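Local structure of Abbfa_003403 (Acinetobacter baumannii, 4ZXH) at residues A[326-329]-A[330-333]; A[335-338]-A[339-342]; A[998-1001]-A[1002-1005]. The protein is a four-domain nonribosomal peptide synthetase, with condensation, adenylation, peptidyl carrier and thioesterase domains, that probably activates an amino acid, condenses it and releases the peptide product. All coordinates share one frame; numbering follows the deposited sequence.

Contact 1: A[326-329]-A[330-333]; sequences QSLK and HQKI
H330 N donates to S327 O at 3.1 Å, with an N-H...O angle of 142°. The bond spans three residues near the end of helix 313-329 of the condensation domain, before the loop leading to helix 335-342.

The H330 ring folds back beside the helix. Its CG lies anti to its own carbonyl carbon (chi1 -51°), and this brings K329 CB over one ring face in a CH-pi contact, 4.1 Å from the ring centroid. H330 CD2 also comes within 3.4 Å of Q326 O, which approaches obliquely. Beyond CG the K329 chain is extended and leads away from the loop. On the L328 side, the aliphatic start of Q331 packs against the backbone: Q331 CB is 3.6 Å from L328 O.

A type I turn, H330 to I333, carries the chain onward. The ring of H330 stacks with F201, and its ND1 is hydrogen-bonded to S198 OG. N299 ND2 is hydrogen-bonded to Q331 O and I333 O.

The imidazole is therefore held by both polar and aromatic contacts, which fix its rotation and tie the loop to helix 197-205.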
loop_
_atom_site.group_PDB
_atom_site.type_symbol
_atom_site.label_atom_id
_atom_site.label_comp_id
_atom_site.label_asym_id
_atom_site.label_seq_id
_atom_site.Cartn_x
_atom_site.Cartn_y
_atom_site.Cartn_z
ATOM N N GLN A 326 -30.577 -9.868 -11.925
ATOM C CA GLN A 326 -30.686 -8.453 -12.263
ATOM C C GLN A 326 -29.392 -7.970 -12.919
ATOM O O GLN A 326 -29.429 -7.261 -13.923
ATOM C CB GLN A 326 -31.013 -7.604 -11.023
ATOM C CG GLN A 326 -32.387 -7.879 -10.430
ATOM C CD GLN A 326 -33.526 -7.526 -11.377
ATOM O OE1 GLN A 326 -33.552 -6.441 -11.959
ATOM N NE2 GLN A 326 -34.466 -8.453 -11.547
ATOM N N SER A 327 -28.255 -8.381 -12.363
ATOM C CA SER A 327 -26.966 -7.916 -12.847
ATOM C C SER A 327 -26.700 -8.398 -14.279
ATOM O O SER A 327 -26.078 -7.684 -15.065
ATOM C CB SER A 327 -25.843 -8.373 -11.910
ATOM O OG SER A 327 -25.935 -7.759 -10.632
ATOM N N LEU A 328 -27.181 -9.592 -14.625
ATOM C CA LEU A 328 -26.978 -10.119 -15.981
ATOM C C LEU A 328 -27.781 -9.334 -17.027
ATOM O O LEU A 328 -27.425 -9.337 -18.199
ATOM C CB LEU A 328 -27.334 -11.614 -16.059
ATOM C CG LEU A 328 -26.455 -12.537 -15.201
ATOM C CD1 LEU A 328 -26.924 -13.973 -15.238
ATOM C CD2 LEU A 328 -24.988 -12.435 -15.586
ATOM N N LYS A 329 -28.849 -8.657 -16.606
ATOM C CA LYS A 329 -29.569 -7.732 -17.493
ATOM C C LYS A 329 -28.641 -6.630 -18.031
ATOM O O LYS A 329 -28.731 -6.231 -19.184
ATOM C CB LYS A 329 -30.760 -7.083 -16.770
ATOM C CG LYS A 329 -31.953 -8.008 -16.445
ATOM C CD LYS A 329 -33.101 -7.203 -15.811
ATOM C CE LYS A 329 -34.323 -8.053 -15.463
ATOM N NZ LYS A 329 -35.419 -7.232 -14.840
ATOM N N HIS A 330 -27.736 -6.150 -17.191
ATOM C CA HIS A 330 -26.924 -5.002 -17.549
ATOM C C HIS A 330 -25.481 -5.387 -17.836
ATOM O O HIS A 330 -24.559 -4.618 -17.557
ATOM C CB HIS A 330 -26.974 -3.972 -16.428
ATOM C CG HIS A 330 -28.363 -3.625 -16.006
ATOM N ND1 HIS A 330 -29.181 -2.799 -16.748
ATOM C CD2 HIS A 330 -29.093 -4.016 -14.935
ATOM C CE1 HIS A 330 -30.350 -2.685 -16.143
ATOM N NE2 HIS A 330 -30.323 -3.413 -15.040
ATOM N N GLN A 331 -25.287 -6.572 -18.402
ATOM C CA GLN A 331 -23.940 -7.093 -18.602
ATOM C C GLN A 331 -23.284 -6.503 -19.843
ATOM O O GLN A 331 -22.100 -6.730 -20.081
ATOM C CB GLN A 331 -23.969 -8.608 -18.720
ATOM C CG GLN A 331 -24.333 -9.081 -20.103
ATOM C CD GLN A 331 -24.558 -10.564 -20.157
ATOM O OE1 GLN A 331 -25.426 -11.096 -19.460
ATOM N NE2 GLN A 331 -23.750 -11.256 -20.964
ATOM N N LYS A 332 -24.048 -5.754 -20.635
ATOM C CA LYS A 332 -23.503 -5.181 -21.861
ATOM C C LYS A 332 -22.406 -4.144 -21.568
ATOM O O LYS A 332 -21.474 -3.982 -22.359
ATOM C CB LYS A 332 -24.622 -4.567 -22.730
ATOM C CG LYS A 332 -25.535 -3.511 -22.074
ATOM C CD LYS A 332 -26.792 -3.305 -22.948
ATOM C CE LYS A 332 -27.722 -2.184 -22.469
ATOM N NZ LYS A 332 -27.176 -0.816 -22.689
ATOM N N ILE A 333 -22.513 -3.467 -20.425
ATOM C CA ILE A 333 -21.529 -2.472 -20.010
ATOM C C ILE A 333 -20.190 -3.115 -19.661
ATOM O O ILE A 333 -20.123 -3.992 -18.793
ATOM C CB ILE A 333 -22.024 -1.661 -18.788
ATOM C CG1 ILE A 333 -23.316 -0.925 -19.117
ATOM C CG2 ILE A 333 -20.985 -0.664 -18.366
ATOM C CD1 ILE A 333 -23.247 -0.153 -20.425
#

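Contact 2: A[335-338]-A[339-342]; sequences FSRV and VEAV. With PNS (4'-phosphopantetheine), chain B.
Residues 335-342 form one short alpha-helix of the condensation domain, with successive i to i+4 bonds that include V339 N to F335 O and V342 N to V338 O, each 2.9 Å. The V342 bond is nearly straight, at 169°. The helix forms part of the wall of the 4'-phosphopantetheine pocket.

F335 CG is anti to the backbone N (chi1 -175°), which places the ring where V339 can reach its face. V339 CG2 sits over that face in a CH-pi contact, 4.2 Å from the centroid and offset toward the rim. F335 CD2 meets C37 of the cofactor at 3.5 Å, obliquely to the ring. S336 CB and V339 CG2 touch the methyl carbons C30 and C31, respectively, near the phosphate end.

Away from the cofactor, R337 and E340 pair. Their guanidinium and carboxylate planes are stacked, 24° apart, so the attraction is one of charges with no N-H aimed at the oxygen. R337 NH1 and E340 OE2 are 3.9 Å apart, a long salt bridge. R337 NH2 forms a salt bridge with D194 OD1 and a hydrogen bond to I192 O.

V338 packs on W202 of helix 197-205. It also lies side by side with V342, with V338 CG1 3.9 Å from V342 CG2.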
loop_
_atom_site.group_PDB
_atom_site.type_symbol
_atom_site.label_atom_id
_atom_site.label_comp_id
_atom_site.label_asym_id
_atom_site.label_seq_id
_atom_site.Cartn_x
_atom_site.Cartn_y
_atom_site.Cartn_z
ATOM N N PHE A 335 -16.503 -3.755 -18.146
ATOM C CA PHE A 335 -15.973 -3.512 -16.816
ATOM C C PHE A 335 -15.171 -2.216 -16.775
ATOM O O PHE A 335 -15.257 -1.462 -15.813
ATOM C CB PHE A 335 -15.106 -4.677 -16.362
ATOM C CG PHE A 335 -14.630 -4.555 -14.949
ATOM C CD1 PHE A 335 -15.534 -4.546 -13.904
ATOM C CD2 PHE A 335 -13.280 -4.455 -14.663
ATOM C CE1 PHE A 335 -15.113 -4.428 -12.606
ATOM C CE2 PHE A 335 -12.847 -4.341 -13.368
ATOM C CZ PHE A 335 -13.764 -4.326 -12.335
ATOM N N SER A 336 -14.412 -1.949 -17.831
ATOM C CA SER A 336 -13.586 -0.745 -17.879
ATOM C C SER A 336 -14.459 0.490 -17.854
ATOM O O SER A 336 -14.107 1.498 -17.265
ATOM C CB SER A 336 -12.690 -0.739 -19.125
ATOM O OG SER A 336 -13.457 -0.641 -20.313
ATOM N N ARG A 337 -15.610 0.414 -18.498
ATOM C CA ARG A 337 -16.519 1.545 -18.485
ATOM C C ARG A 337 -17.148 1.705 -17.104
ATOM O O ARG A 337 -17.452 2.820 -16.692
ATOM C CB ARG A 337 -17.599 1.388 -19.560
ATOM C CG ARG A 337 -18.534 2.586 -19.679
ATOM C CD ARG A 337 -17.768 3.819 -20.115
ATOM N NE ARG A 337 -18.638 4.964 -20.376
ATOM C CZ ARG A 337 -18.958 5.889 -19.474
ATOM N NH1 ARG A 337 -18.485 5.816 -18.233
ATOM N NH2 ARG A 337 -19.753 6.894 -19.818
ATOM N N VAL A 338 -17.341 0.602 -16.382
ATOM C CA VAL A 338 -17.883 0.696 -15.026
ATOM C C VAL A 338 -16.867 1.347 -14.087
ATOM O O VAL A 338 -17.235 2.172 -13.245
ATOM C CB VAL A 338 -18.287 -0.678 -14.458
ATOM C CG1 VAL A 338 -18.683 -0.553 -12.986
ATOM C CG2 VAL A 338 -19.428 -1.260 -15.256
ATOM N N VAL A 339 -15.590 0.989 -14.227
ATOM C CA VAL A 339 -14.579 1.556 -13.346
ATOM C C VAL A 339 -14.448 3.042 -13.627
ATOM O O VAL A 339 -14.294 3.842 -12.709
ATOM C CB VAL A 339 -13.231 0.866 -13.502
ATOM C CG1 VAL A 339 -12.124 1.731 -12.925
ATOM C CG2 VAL A 339 -13.264 -0.472 -12.807
ATOM N N GLU A 340 -14.552 3.409 -14.899
ATOM C CA GLU A 340 -14.538 4.817 -15.289
ATOM C C GLU A 340 -15.669 5.600 -14.607
ATOM O O GLU A 340 -15.451 6.715 -14.146
ATOM C CB GLU A 340 -14.624 4.943 -16.815
ATOM C CG GLU A 340 -14.870 6.350 -17.363
ATOM C CD GLU A 340 -14.877 6.406 -18.908
ATOM O OE1 GLU A 340 -14.589 5.380 -19.575
ATOM O OE2 GLU A 340 -15.179 7.488 -19.454
ATOM N N ALA A 341 -16.854 4.998 -14.509
ATOM C CA ALA A 341 -18.034 5.681 -13.964
ATOM C C ALA A 341 -18.023 5.756 -12.447
ATOM O O ALA A 341 -18.369 6.776 -11.875
ATOM C CB ALA A 341 -19.312 4.997 -14.434
ATOM N N VAL A 342 -17.644 4.662 -11.797
ATOM C CA VAL A 342 -17.591 4.604 -10.338
ATOM C C VAL A 342 -16.464 5.470 -9.805
ATOM O O VAL A 342 -16.568 6.087 -8.747
ATOM C CB VAL A 342 -17.386 3.172 -9.863
ATOM C CG1 VAL A 342 -17.237 3.123 -8.349
ATOM C CG2 VAL A 342 -18.533 2.298 -10.346
HETATM O O23 PNS B . -7.723 1.984 -13.804
HETATM P P24 PNS B . -8.289 2.123 -15.192
HETATM O O25 PNS B . -9.299 3.208 -15.448
HETATM O O27 PNS B . -8.995 0.706 -15.501
HETATM C C28 PNS B . -8.260 -0.508 -15.387
HETATM C C29 PNS B . -9.155 -1.664 -15.799
HETATM C C30 PNS B . -9.605 -1.350 -17.227
HETATM C C31 PNS B . -10.355 -1.735 -14.853
HETATM C C32 PNS B . -8.369 -2.979 -15.700
HETATM O O33 PNS B . -7.670 -2.966 -14.445
HETATM C C34 PNS B . -9.296 -4.174 -15.824
HETATM O O35 PNS B . -9.962 -4.384 -16.837
HETATM N N36 PNS B . -9.372 -5.018 -14.804
HETATM C C37 PNS B . -10.233 -6.189 -14.827
HETATM C C38 PNS B . -9.343 -7.419 -14.650
HETATM C C39 PNS B . -9.928 -8.574 -15.404
HETATM O O40 PNS B . -10.475 -8.404 -16.484
HETATM N N41 PNS B . -9.791 -9.741 -14.791
HETATM C C42 PNS B . -10.232 -11.040 -15.241
HETATM C C43 PNS B . -10.090 -11.865 -13.979
HETATM S S44 PNS B . -11.710 -11.949 -13.203
#

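Contact 3: A[998-1001]-A[1002-1005]; sequences HDDF and FELG
D1000 OD1 accepts two backbone N-H groups, from F1002 N at 2.8 Å and E1003 N at 3.2 Å. The first of these makes an Asx turn. The turn leads into the FFELGGHSL core sequence of the peptidyl carrier domain, which ends just past S1008, the probable attachment site of 4'-phosphopantetheine. F1002 N meets OD1 nearly along the C-O axis. E1003 N comes from the anti side, 30° out of the carboxylate plane. D1000 CG is anti to the backbone N (chi1 -177°), and this turns the carboxylate towards the following amides. The two N-H bonds probably favour an ionised D1000, despite the nearby E1003.

The backbone of D1000 joins in. L1004 N donates to D1000 O at 2.9 Å. A type I turn, F1002 to G1005, overlaps this span, and in it G1005 N donates to F1002 O. G1005 has a positive phi, at which a CB would be jammed against the carbonyl O of L1004.

The rings of F1001 and F1002 make a T-shaped stack, their planes 87° apart. F1001 presents its edge, with CD2 over the centre of the F1002 face. D1000 OD1 lies at the edge of the F1002 ring, near its plane. E1003 OE1 touches D1000 CB.

The second shell holds these groups. D1000 OD2 is hydrogen-bonded to S1035 OG, so both oxygens of the carboxylate are used. F1001 is packed between helices 977-990 and 1008-1022, edge-to-face with F986 and against L1014. F1002 touches A1011 and R346, the latter a condensation-domain residue hydrogen-bonded to the cofactor.

One residue before D1000, D999 OD2 takes a hydrogen bond from G996 N, and D999 CB rests 3.6 Å from L1004 CD1.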
loop_
_atom_site.group_PDB
_atom_site.type_symbol
_atom_site.label_atom_id
_atom_site.label_comp_id
_atom_site.label_asym_id
_atom_site.label_seq_id
_atom_site.Cartn_x
_atom_site.Cartn_y
_atom_site.Cartn_z
ATOM N N HIS A 998 -0.400 19.815 -8.087
ATOM C CA HIS A 998 -0.712 18.772 -7.100
ATOM C C HIS A 998 -2.043 18.065 -7.366
ATOM O O HIS A 998 -2.475 17.238 -6.579
ATOM C CB HIS A 998 -0.708 19.361 -5.690
ATOM C CG HIS A 998 0.643 19.841 -5.270
ATOM N ND1 HIS A 998 0.852 21.059 -4.657
ATOM C CD2 HIS A 998 1.865 19.281 -5.424
ATOM C CE1 HIS A 998 2.144 21.220 -4.433
ATOM N NE2 HIS A 998 2.780 20.153 -4.886
ATOM N N ASP A 999 -2.683 18.393 -8.481
ATOM C CA ASP A 999 -3.918 17.725 -8.865
ATOM C C ASP A 999 -3.591 16.382 -9.456
ATOM O O ASP A 999 -2.718 16.269 -10.313
ATOM C CB ASP A 999 -4.723 18.566 -9.864
ATOM C CG ASP A 999 -5.309 19.819 -9.228
ATOM O OD1 ASP A 999 -5.378 19.871 -7.978
ATOM O OD2 ASP A 999 -5.697 20.745 -9.969
ATOM N N ASP A 1000 -4.306 15.365 -8.991
ATOM C CA ASP A 1000 -4.074 13.999 -9.422
ATOM C C ASP A 1000 -4.863 13.689 -10.704
ATOM O O ASP A 1000 -6.059 13.991 -10.832
ATOM C CB ASP A 1000 -4.431 13.034 -8.294
ATOM C CG ASP A 1000 -4.149 11.587 -8.641
ATOM O OD1 ASP A 1000 -4.834 11.030 -9.536
ATOM O OD2 ASP A 1000 -3.243 11.006 -8.002
ATOM N N PHE A 1001 -4.171 13.077 -11.651
ATOM C CA PHE A 1001 -4.728 12.825 -12.962
ATOM C C PHE A 1001 -6.026 12.043 -12.878
ATOM O O PHE A 1001 -6.991 12.370 -13.554
ATOM C CB PHE A 1001 -3.699 12.084 -13.804
ATOM C CG PHE A 1001 -4.181 11.688 -15.149
ATOM C CD1 PHE A 1001 -4.209 12.610 -16.193
ATOM C CD2 PHE A 1001 -4.571 10.376 -15.391
ATOM C CE1 PHE A 1001 -4.651 12.242 -17.464
ATOM C CE2 PHE A 1001 -5.008 9.987 -16.659
ATOM C CZ PHE A 1001 -5.047 10.921 -17.691
ATOM N N PHE A 1002 -6.062 11.026 -12.025
ATOM C CA PHE A 1002 -7.212 10.139 -11.981
ATOM C C PHE A 1002 -8.327 10.716 -11.100
ATOM O O PHE A 1002 -9.507 10.504 -11.370
ATOM C CB PHE A 1002 -6.785 8.741 -11.505
ATOM C CG PHE A 1002 -5.837 8.051 -12.448
ATOM C CD1 PHE A 1002 -6.322 7.306 -13.527
ATOM C CD2 PHE A 1002 -4.463 8.158 -12.278
ATOM C CE1 PHE A 1002 -5.448 6.680 -14.423
ATOM C CE2 PHE A 1002 -3.579 7.533 -13.166
ATOM C CZ PHE A 1002 -4.072 6.798 -14.244
ATOM N N GLU A 1003 -7.957 11.461 -10.064
ATOM C CA GLU A 1003 -8.951 12.184 -9.276
ATOM C C GLU A 1003 -9.642 13.266 -10.087
ATOM O O GLU A 1003 -10.820 13.531 -9.891
ATOM C CB GLU A 1003 -8.315 12.799 -8.037
ATOM C CG GLU A 1003 -7.918 11.773 -6.990
ATOM C CD GLU A 1003 -7.141 12.374 -5.833
ATOM O OE1 GLU A 1003 -6.920 13.608 -5.827
ATOM O OE2 GLU A 1003 -6.736 11.602 -4.934
ATOM N N LEU A 1004 -8.907 13.897 -10.998
ATOM C CA LEU A 1004 -9.489 14.910 -11.865
ATOM C C LEU A 1004 -10.463 14.359 -12.910
ATOM O O LEU A 1004 -11.064 15.123 -13.660
ATOM C CB LEU A 1004 -8.392 15.682 -12.573
ATOM C CG LEU A 1004 -7.575 16.675 -11.753
ATOM C CD1 LEU A 1004 -6.521 17.259 -12.641
ATOM C CD2 LEU A 1004 -8.443 17.780 -11.148
ATOM N N GLY A 1005 -10.618 13.040 -12.966
ATOM C CA GLY A 1005 -11.543 12.425 -13.906
ATOM C C GLY A 1005 -10.872 11.563 -14.961
ATOM O O GLY A 1005 -11.522 11.066 -15.878
#

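Overall arrangement
Contacts 1 and 2 follow each other in the condensation domain. Their centres are 13 Å apart, and they touch where I333 CG2 meets V338 CG2 at 3.5 Å. Both also pack on helix 197-205. Contact 3 belongs to the carrier domain, yet its centre is only 16 Å from that of contact 2, with nearest atoms about 6 Å apart. Bound 4'-phosphopantetheine links the two domains: F335, S336 and V339 of contact 2 line its pocket, and the F1002 side chain is about 5 Å from it. E340 of contact 2 also touches H1007 of the carrier domain. Contact 1 stands further back, with the L328 side chain about 13 Å from the cofactor.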